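Local coordinates for protein superoxide dismutase [Cu-Zn] (Bacteroidetes bacterium GWA2_30_7, PDB 7B4O) that probably catalyses, as a copper-zinc enzyme, the dismutation of superoxide to dioxygen and hydrogen peroxide, and is seen here with zinc in both metal sites, at residues G68-P72 / H86-L90; I118-M123 / G147-I151; K20-I25 / V37-L43. All blocks are in the same frame, centred on the assembly; numbering follows the deposited sequence.

How the contacts relate
All three contacts belong to one antiparallel beta-barrel fold. Contact 1 is a buried loop contact in which a zinc ion, more than regular backbone pairing, joins 68-72 to 86-90. Contact 2 is also buried, but pairs strand ends by backbone bonds and an isoleucine cluster, and its outer side meets the second subunit. Contact 3 is a partly buried hairpin, apolar toward the interior and polar, with bridging waters, on its other face. Arg121 of contact 2 packs on Phe70 of contact 1, and Met123 of contact 2 touches Ile25 of contact 3; contacts 1 and 3, with centres about 20 Å apart, do not touch.

Contact 1: G68-P72 / H86-L90; sequences GHFNP and HIGDL. With ZN (zinc ion), chain F.
The zinc site of the superoxide dismutase fold is assembled where His69, from the loop after strand 46-53, meets His86 and Asp89, the two ends of a type I turn that leads into strand 89-95. His69 ND1 binds zinc at 2.1 Å and His86 ND1 at 2.0 Å, while the carboxylate uses one oxygen, Asp89 OD1, at 1.9 Å. The two imidazoles stand rim to rim with their planes 86° apart, neither covering the other's face; the ring of His69 and the carboxylate of Asp89 are likewise inclined, at 77°. His77 supplies the fourth ligand, and His69 also belongs to the neighbouring metal site with His51, His53 and His126, consistent with the bridging histidine of copper-zinc superoxide dismutases.

Asp89 OD2, the oxygen not bound to the metal, accepts the backbone N-H of His86 at 2.9 Å from above the carboxylate plane and takes a second bond from Gly78 N. Together with the zinc bond through OD1, these two bonds hold the carboxylate against rotation; that from His86 N spans the turn. Across the loops, Gly88 N donates to Phe70 O at 3.0 Å, in the carbonyl plane. A water bridges the side-chain carbonyl of Asn71 and the N-H of Ile87, and Asn71 OD1 is held as well by Lys75 N.

Ile87 divides its branches between two partners: CG2 lies 3.7 Å from Phe70 CD2, and CG1 meets CG and CD of Pro72. Phe70 runs alongside Ile87, its CG set opposite the backbone N by a chi1 of -179°, and Pro72 CD sits over its ring centre.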
loop_
_atom_site.group_PDB
_atom_site.type_symbol
_atom_site.label_atom_id
_atom_site.label_comp_id
_atom_site.label_asym_id
_atom_site.label_seq_id
_atom_site.Cartn_x
_atom_site.Cartn_y
_atom_site.Cartn_z
ATOM N N GLY A 68 0.306 6.939 -14.302
ATOM C CA GLY A 68 1.329 7.961 -14.550
ATOM C C GLY A 68 1.778 8.634 -13.273
ATOM O O GLY A 68 1.439 8.142 -12.178
ATOM N N HIS A 69 2.539 9.714 -13.391
ATOM C CA HIS A 69 3.074 10.442 -12.218
ATOM C C HIS A 69 1.919 11.047 -11.422
ATOM O O HIS A 69 0.938 11.521 -12.029
ATOM C CB HIS A 69 4.126 11.472 -12.630
ATOM C CG HIS A 69 5.361 10.809 -13.108
ATOM N ND1 HIS A 69 6.537 11.486 -13.340
ATOM C CD2 HIS A 69 5.617 9.486 -13.313
ATOM C CE1 HIS A 69 7.465 10.615 -13.691
ATOM N NE2 HIS A 69 6.923 9.379 -13.695
ATOM N N PHE A 70 2.034 11.026 -10.103
ATOM C CA PHE A 70 1.053 11.714 -9.242
ATOM C C PHE A 70 1.201 13.223 -9.499
ATOM O O PHE A 70 2.263 13.824 -9.199
ATOM C CB PHE A 70 1.250 11.332 -7.786
ATOM C CG PHE A 70 0.273 11.986 -6.850
ATOM C CD1 PHE A 70 -1.084 11.947 -7.123
ATOM C CD2 PHE A 70 0.704 12.623 -5.703
ATOM C CE1 PHE A 70 -1.998 12.523 -6.252
ATOM C CE2 PHE A 70 -0.212 13.221 -4.843
ATOM C CZ PHE A 70 -1.554 13.167 -5.123
ATOM N N ASN A 71 0.158 13.813 -10.080
ATOM C CA ASN A 71 0.239 15.173 -10.659
ATOM C C ASN A 71 -1.081 15.901 -10.435
ATOM O O ASN A 71 -1.706 16.370 -11.384
ATOM C CB ASN A 71 0.613 15.092 -12.137
ATOM C CG ASN A 71 0.861 16.453 -12.751
ATOM O OD1 ASN A 71 1.190 17.414 -12.049
ATOM N ND2 ASN A 71 0.735 16.510 -14.061
ATOM N N PRO A 72 -1.513 16.072 -9.171
ATOM C CA PRO A 72 -2.797 16.720 -8.904
ATOM C C PRO A 72 -2.810 18.200 -9.319
ATOM O O PRO A 72 -3.894 18.724 -9.536
ATOM C CB PRO A 72 -2.968 16.538 -7.397
ATOM C CG PRO A 72 -1.557 16.459 -6.873
ATOM C CD PRO A 72 -0.808 15.676 -7.940
ATOM N N HIS A 86 5.883 17.590 -10.929
ATOM C CA HIS A 86 4.770 16.783 -10.395
ATOM C C HIS A 86 4.998 16.614 -8.893
ATOM O O HIS A 86 6.167 16.563 -8.472
ATOM C CB HIS A 86 4.758 15.403 -11.068
ATOM C CG HIS A 86 4.611 15.450 -12.547
ATOM N ND1 HIS A 86 5.226 14.556 -13.387
ATOM C CD2 HIS A 86 3.916 16.293 -13.341
ATOM C CE1 HIS A 86 4.877 14.833 -14.628
ATOM N NE2 HIS A 86 4.092 15.887 -14.625
ATOM N N ILE A 87 3.927 16.533 -8.111
ATOM C CA ILE A 87 4.057 16.167 -6.676
ATOM C C ILE A 87 4.903 14.888 -6.591
ATOM O O ILE A 87 5.766 14.797 -5.705
ATOM C CB ILE A 87 2.691 16.004 -5.997
ATOM C CG1 ILE A 87 1.887 17.306 -5.978
ATOM C CG2 ILE A 87 2.876 15.449 -4.594
ATOM C CD1 ILE A 87 2.598 18.488 -5.356
ATOM N N GLY A 88 4.705 13.956 -7.519
ATOM C CA GLY A 88 5.385 12.646 -7.456
ATOM C C GLY A 88 6.840 12.663 -7.902
ATOM O O GLY A 88 7.448 11.571 -7.944
ATOM N N ASP A 89 7.412 13.805 -8.280
ATOM C CA ASP A 89 8.783 13.863 -8.848
ATOM C C ASP A 89 9.827 13.893 -7.738
ATOM O O ASP A 89 10.265 14.978 -7.341
ATOM C CB ASP A 89 8.924 15.041 -9.813
ATOM C CG ASP A 89 8.134 14.844 -11.087
ATOM O OD1 ASP A 89 7.686 13.684 -11.351
ATOM O OD2 ASP A 89 7.964 15.850 -11.815
ATOM N N LEU A 90 10.220 12.709 -7.245
ATOM C CA LEU A 90 11.202 12.592 -6.142
ATOM C C LEU A 90 12.601 12.296 -6.709
ATOM O O LEU A 90 13.477 11.976 -5.915
ATOM C CB LEU A 90 10.762 11.507 -5.152
ATOM C CG LEU A 90 9.306 11.543 -4.689
ATOM C CD1 LEU A 90 9.114 10.607 -3.509
ATOM C CD2 LEU A 90 8.823 12.940 -4.308
HETATM ZN ZN ZN F . 6.926 13.507 -13.106
HETATM O O HOH W 1 1.316 17.938 -9.314
#

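Contact 2: I118-M123 / G147-I151; sequences IIGRSM and GVIGI
This is a buried antiparallel strand pairing, in which the turn leading into strand 122-126 docks on the last residues of strand 143-151. Met123 and Gly147 form a hydrogen-bonded pair, with Met123 N to Gly147 O at 2.8 Å and Gly147 N to Met123 O at 3.0 Å; Ser122 and Val148 follow as the non-hydrogen-bonded pair. Ile149 N then donates almost straight to Arg121 O, with an angle of 174° at the hydrogen, and Gly120 N returns a bond to Ile149 O at 2.8 Å. Gly120 occupies the positive-phi position of a type II turn from Ile118 to Arg121, whose carbonyl Ile118 O is bonded to Arg121 N.

Ile149 points toward this turn, against Ile118 O and Arg121 O. Its CG1, anti to the carbonyl carbon (chi1 -57°), is set 4.0 Å from Met123 CG, and the extended chi2 (167°) puts CD1 3.6 Å from Ile118 O. The other branch, CG2, faces Ile118 CD1. Ile119 and Ile151 cross at about a right angle, with Ile119 CG2 3.7 Å from Ile151 CG1. The polar ends of Ser122 and Arg121 are held by the loop that follows strand 46-53: Ser122 OG hydrogen-bonds to Cys55 O, and Arg121 NH1 to Glu54 O.

Strand 46-53 flanks one edge of this pairing and strand 8-15 the other, Met123 and Ile149 both packing on Cys11 of the latter. On the outside, Val148 meets Val148 of the second subunit and Ile151 packs on Arg121 of that subunit, so this strand end forms part of the dimer interface.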
loop_
_atom_site.group_PDB
_atom_site.type_symbol
_atom_site.label_atom_id
_atom_site.label_comp_id
_atom_site.label_asym_id
_atom_site.label_seq_id
_atom_site.Cartn_x
_atom_site.Cartn_y
_atom_site.Cartn_z
ATOM N N ILE A 118 -0.316 11.978 -0.462
ATOM C CA ILE A 118 0.376 10.824 -1.102
ATOM C C ILE A 118 -0.147 9.515 -0.528
ATOM O O ILE A 118 0.261 8.451 -1.036
ATOM C CB ILE A 118 1.899 10.946 -0.967
ATOM C CG1 ILE A 118 2.360 10.831 0.490
ATOM C CG2 ILE A 118 2.374 12.221 -1.646
ATOM C CD1 ILE A 118 3.840 10.641 0.630
ATOM N N ILE A 119 -1.006 9.549 0.483
ATOM C CA ILE A 119 -1.514 8.292 1.104
ATOM C C ILE A 119 -2.353 7.543 0.068
ATOM O O ILE A 119 -3.266 8.125 -0.527
ATOM C CB ILE A 119 -2.315 8.575 2.385
ATOM C CG1 ILE A 119 -1.489 9.308 3.443
ATOM C CG2 ILE A 119 -2.911 7.289 2.922
ATOM C CD1 ILE A 119 -0.230 8.621 3.873
ATOM N N GLY A 120 -2.048 6.262 -0.125
ATOM C CA GLY A 120 -2.768 5.387 -1.067
ATOM C C GLY A 120 -2.268 5.537 -2.492
ATOM O O GLY A 120 -2.828 4.877 -3.380
ATOM N N ARG A 121 -1.245 6.354 -2.719
ATOM C CA ARG A 121 -0.582 6.421 -4.035
ATOM C C ARG A 121 0.507 5.344 -4.056
ATOM O O ARG A 121 0.701 4.656 -3.037
ATOM C CB ARG A 121 -0.029 7.826 -4.297
ATOM C CG ARG A 121 -1.056 8.935 -4.117
ATOM C CD ARG A 121 -2.194 8.851 -5.100
ATOM N NE ARG A 121 -3.240 9.819 -4.788
ATOM C CZ ARG A 121 -4.287 10.080 -5.557
ATOM N NH1 ARG A 121 -4.432 9.477 -6.722
ATOM N NH2 ARG A 121 -5.186 10.962 -5.151
ATOM N N SER A 122 1.203 5.192 -5.166
ATOM C CA SER A 122 2.272 4.186 -5.305
ATOM C C SER A 122 3.641 4.854 -5.369
ATOM O O SER A 122 3.769 5.962 -5.872
ATOM C CB SER A 122 2.054 3.329 -6.511
ATOM O OG SER A 122 1.854 4.127 -7.669
ATOM N N MET A 123 4.652 4.126 -4.921
ATOM C CA MET A 123 6.056 4.393 -5.280
ATOM C C MET A 123 6.400 3.472 -6.440
ATOM O O MET A 123 6.061 2.267 -6.383
ATOM C CB MET A 123 7.006 4.154 -4.105
ATOM C CG MET A 123 6.926 5.209 -3.002
ATOM S SD MET A 123 7.364 6.856 -3.604
ATOM C CE MET A 123 8.943 6.540 -4.382
ATOM N N GLY A 147 5.213 -0.122 -4.833
ATOM C CA GLY A 147 4.591 -0.306 -3.520
ATOM C C GLY A 147 3.550 0.753 -3.272
ATOM O O GLY A 147 3.558 1.751 -3.988
ATOM N N VAL A 148 2.693 0.529 -2.301
ATOM C CA VAL A 148 1.610 1.472 -1.940
ATOM C C VAL A 148 1.990 2.190 -0.651
ATOM O O VAL A 148 2.484 1.570 0.287
ATOM C CB VAL A 148 0.251 0.762 -1.856
ATOM C CG1 VAL A 148 -0.857 1.724 -1.427
ATOM C CG2 VAL A 148 -0.089 0.101 -3.182
ATOM N N ILE A 149 1.767 3.491 -0.627
ATOM C CA ILE A 149 2.110 4.364 0.523
ATOM C C ILE A 149 0.982 4.303 1.551
ATOM O O ILE A 149 -0.168 4.671 1.229
ATOM C CB ILE A 149 2.373 5.796 0.037
ATOM C CG1 ILE A 149 3.474 5.827 -1.018
ATOM C CG2 ILE A 149 2.688 6.711 1.216
ATOM C CD1 ILE A 149 3.576 7.151 -1.768
ATOM N N GLY A 150 1.312 3.839 2.754
ATOM C CA GLY A 150 0.336 3.666 3.832
ATOM C C GLY A 150 0.570 4.601 4.999
ATOM O O GLY A 150 1.657 5.200 5.113
ATOM N N ILE A 151 -0.426 4.650 5.878
ATOM C CA ILE A 151 -0.393 5.469 7.118
ATOM C C ILE A 151 0.460 4.745 8.159
ATOM O O ILE A 151 0.142 3.588 8.481
ATOM C CB ILE A 151 -1.832 5.719 7.595
ATOM C CG1 ILE A 151 -2.591 6.567 6.575
ATOM C CG2 ILE A 151 -1.849 6.340 8.979
ATOM C CD1 ILE A 151 -4.075 6.621 6.805
#

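Contact 3: K20-I25 / V37-L43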
loop_
_atom_site.group_PDB
_atom_site.type_symbol
_atom_site.label_atom_id
_atom_site.label_comp_id
_atom_site.label_asym_id
_atom_site.label_seq_id
_atom_site.Cartn_x
_atom_site.Cartn_y
_atom_site.Cartn_z
ATOM N N LYS A 20 14.260 -7.972 -8.900
ATOM C CA LYS A 20 14.462 -8.465 -7.510
ATOM C C LYS A 20 14.546 -7.286 -6.535
ATOM O O LYS A 20 14.955 -7.481 -5.390
ATOM C CB LYS A 20 15.729 -9.324 -7.431
ATOM C CG LYS A 20 17.007 -8.625 -7.865
ATOM C CD LYS A 20 18.302 -9.346 -7.550
ATOM C CE LYS A 20 19.500 -8.481 -7.896
ATOM N NZ LYS A 20 20.777 -9.070 -7.432
ATOM N N VAL A 21 14.164 -6.091 -6.979
ATOM C CA VAL A 21 14.292 -4.840 -6.173
ATOM C C VAL A 21 13.292 -4.882 -5.012
ATOM O O VAL A 21 12.110 -5.110 -5.251
ATOM C CB VAL A 21 14.069 -3.595 -7.054
ATOM C CG1 VAL A 21 14.062 -2.327 -6.215
ATOM C CG2 VAL A 21 15.090 -3.497 -8.171
ATOM N N THR A 22 13.781 -4.635 -3.796
ATOM C CA THR A 22 12.980 -4.613 -2.556
ATOM C C THR A 22 13.401 -3.409 -1.713
ATOM O O THR A 22 14.464 -2.824 -1.980
ATOM C CB THR A 22 13.166 -5.893 -1.735
ATOM O OG1 THR A 22 14.537 -5.974 -1.324
ATOM C CG2 THR A 22 12.786 -7.135 -2.504
ATOM N N GLY A 23 12.602 -3.054 -0.715
ATOM C CA GLY A 23 13.050 -2.060 0.262
ATOM C C GLY A 23 11.905 -1.357 0.931
ATOM O O GLY A 23 10.725 -1.726 0.706
ATOM N N VAL A 24 12.267 -0.378 1.734
ATOM C CA VAL A 24 11.302 0.391 2.558
ATOM C C VAL A 24 11.592 1.873 2.362
ATOM O O VAL A 24 12.775 2.286 2.398
ATOM C CB VAL A 24 11.362 -0.013 4.044
ATOM C CG1 VAL A 24 10.354 0.767 4.870
ATOM C CG2 VAL A 24 11.176 -1.510 4.234
ATOM N N ILE A 25 10.518 2.628 2.187
ATOM C CA ILE A 25 10.559 4.106 2.094
ATOM C C ILE A 25 9.675 4.655 3.211
ATOM O O ILE A 25 8.552 4.171 3.361
ATOM C CB ILE A 25 10.098 4.581 0.706
ATOM C CG1 ILE A 25 10.902 3.906 -0.406
ATOM C CG2 ILE A 25 10.165 6.099 0.622
ATOM C CD1 ILE A 25 10.102 3.638 -1.630
ATOM N N VAL A 37 13.036 9.002 3.383
ATOM C CA VAL A 37 14.165 8.069 3.633
ATOM C C VAL A 37 13.865 6.768 2.902
ATOM O O VAL A 37 12.857 6.122 3.219
ATOM C CB VAL A 37 14.400 7.809 5.130
ATOM C CG1 VAL A 37 15.548 6.822 5.323
ATOM C CG2 VAL A 37 14.671 9.094 5.878
ATOM N N ALA A 38 14.740 6.382 1.984
ATOM C CA ALA A 38 14.587 5.152 1.187
ATOM C C ALA A 38 15.800 4.268 1.432
ATOM O O ALA A 38 16.937 4.765 1.401
ATOM C CB ALA A 38 14.428 5.466 -0.270
ATOM N N ASP A 39 15.534 2.984 1.665
ATOM C CA ASP A 39 16.577 1.948 1.812
ATOM C C ASP A 39 16.151 0.769 0.952
ATOM O O ASP A 39 15.224 0.042 1.364
ATOM C CB ASP A 39 16.775 1.573 3.272
ATOM C CG ASP A 39 17.412 2.712 4.034
ATOM O OD1 ASP A 39 18.612 2.970 3.799
ATOM O OD2 ASP A 39 16.690 3.356 4.796
ATOM N N LEU A 40 16.778 0.629 -0.216
ATOM C CA LEU A 40 16.411 -0.406 -1.211
ATOM C C LEU A 40 17.607 -1.318 -1.463
ATOM O O LEU A 40 18.761 -0.934 -1.196
ATOM C CB LEU A 40 15.989 0.256 -2.527
ATOM C CG LEU A 40 15.039 1.447 -2.430
ATOM C CD1 LEU A 40 14.659 1.916 -3.830
ATOM C CD2 LEU A 40 13.787 1.149 -1.609
ATOM N N ASN A 41 17.316 -2.501 -1.981
ATOM C CA ASN A 41 18.340 -3.490 -2.385
ATOM C C ASN A 41 17.935 -4.120 -3.717
ATOM O O ASN A 41 16.771 -3.997 -4.130
ATOM C CB ASN A 41 18.511 -4.556 -1.305
ATOM C CG ASN A 41 19.014 -3.987 0.006
ATOM O OD1 ASN A 41 20.198 -3.698 0.145
ATOM N ND2 ASN A 41 18.115 -3.784 0.955
ATOM N N GLY A 42 18.887 -4.786 -4.360
ATOM C CA GLY A 42 18.634 -5.566 -5.582
ATOM C C GLY A 42 18.604 -4.708 -6.832
ATOM O O GLY A 42 18.174 -5.226 -7.876
ATOM N N LEU A 43 19.059 -3.454 -6.753
ATOM C CA LEU A 43 19.082 -2.530 -7.915
ATOM C C LEU A 43 20.376 -2.688 -8.710
ATOM O O LEU A 43 21.428 -2.903 -8.118
ATOM C CB LEU A 43 18.949 -1.089 -7.428
ATOM C CG LEU A 43 17.531 -0.659 -7.105
ATOM C CD1 LEU A 43 17.552 0.573 -6.236
ATOM C CD2 LEU A 43 16.714 -0.419 -8.365
HETATM O O HOH W 2 16.489 -6.081 -9.987
HETATM O O HOH W 3 15.536 -4.944 0.953
HETATM O O HOH W 4 13.944 2.952 5.035
#
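Strands 22-25 and 37-41 run antiparallel at 177°, their axes 4.6 Å apart at closest approach, in a beta hairpin. Thr22 with Asn41 and Val24 with Asp39 are the hydrogen-bonded pairs, each closed by two backbone bonds; between them Gly23 faces Leu40. That glycine comes within 4.0 Å of Leu40, CA to CA, and Leu40 CD2 lies 3.8 Å from Gly23 CA; its phi of 156° is one that glycine adopts.

The inward face is apolar. Ile25 CG1 rests 3.9 Å from Ala38 CB and somewhat farther from Leu40 CD2. Beyond the strand ends, Val21 CG2 presses on Leu43 CD2 at 3.5 Å, a tight fit for two methyls, and also lies against Gly42 O; its CG1, anti to the backbone N (chi1 174°), stands 3.9 Å from the same Leu43 methyl. Cut back to an alanine, Val21 would lose both methyls, which would probably open a gap beside Leu43 CD2 and leave that leucine freer to shift.

On the other face water joins the strands. One links Thr22 OG1, at 2.7 Å, to Asn41 ND2, and another donates to both Val24 O and Asp39 OD2. The second carboxylate oxygen, Asp39 OD1, is hydrogen-bonded to His102 ND1; His102 and Glu104 bind a further zinc ion. At the open end, the aliphatic part of Lys20 passes beside Gly42 O, its CE 3.5 Å away.

The hairpin lies between strand 8-15, which bonds to Gly23 and Ile25, and strand 101-107, which bonds to Ala38 and Leu40, while Ile93 of strand 89-95 and Phe50 of strand 46-53 pack against its inward side chains.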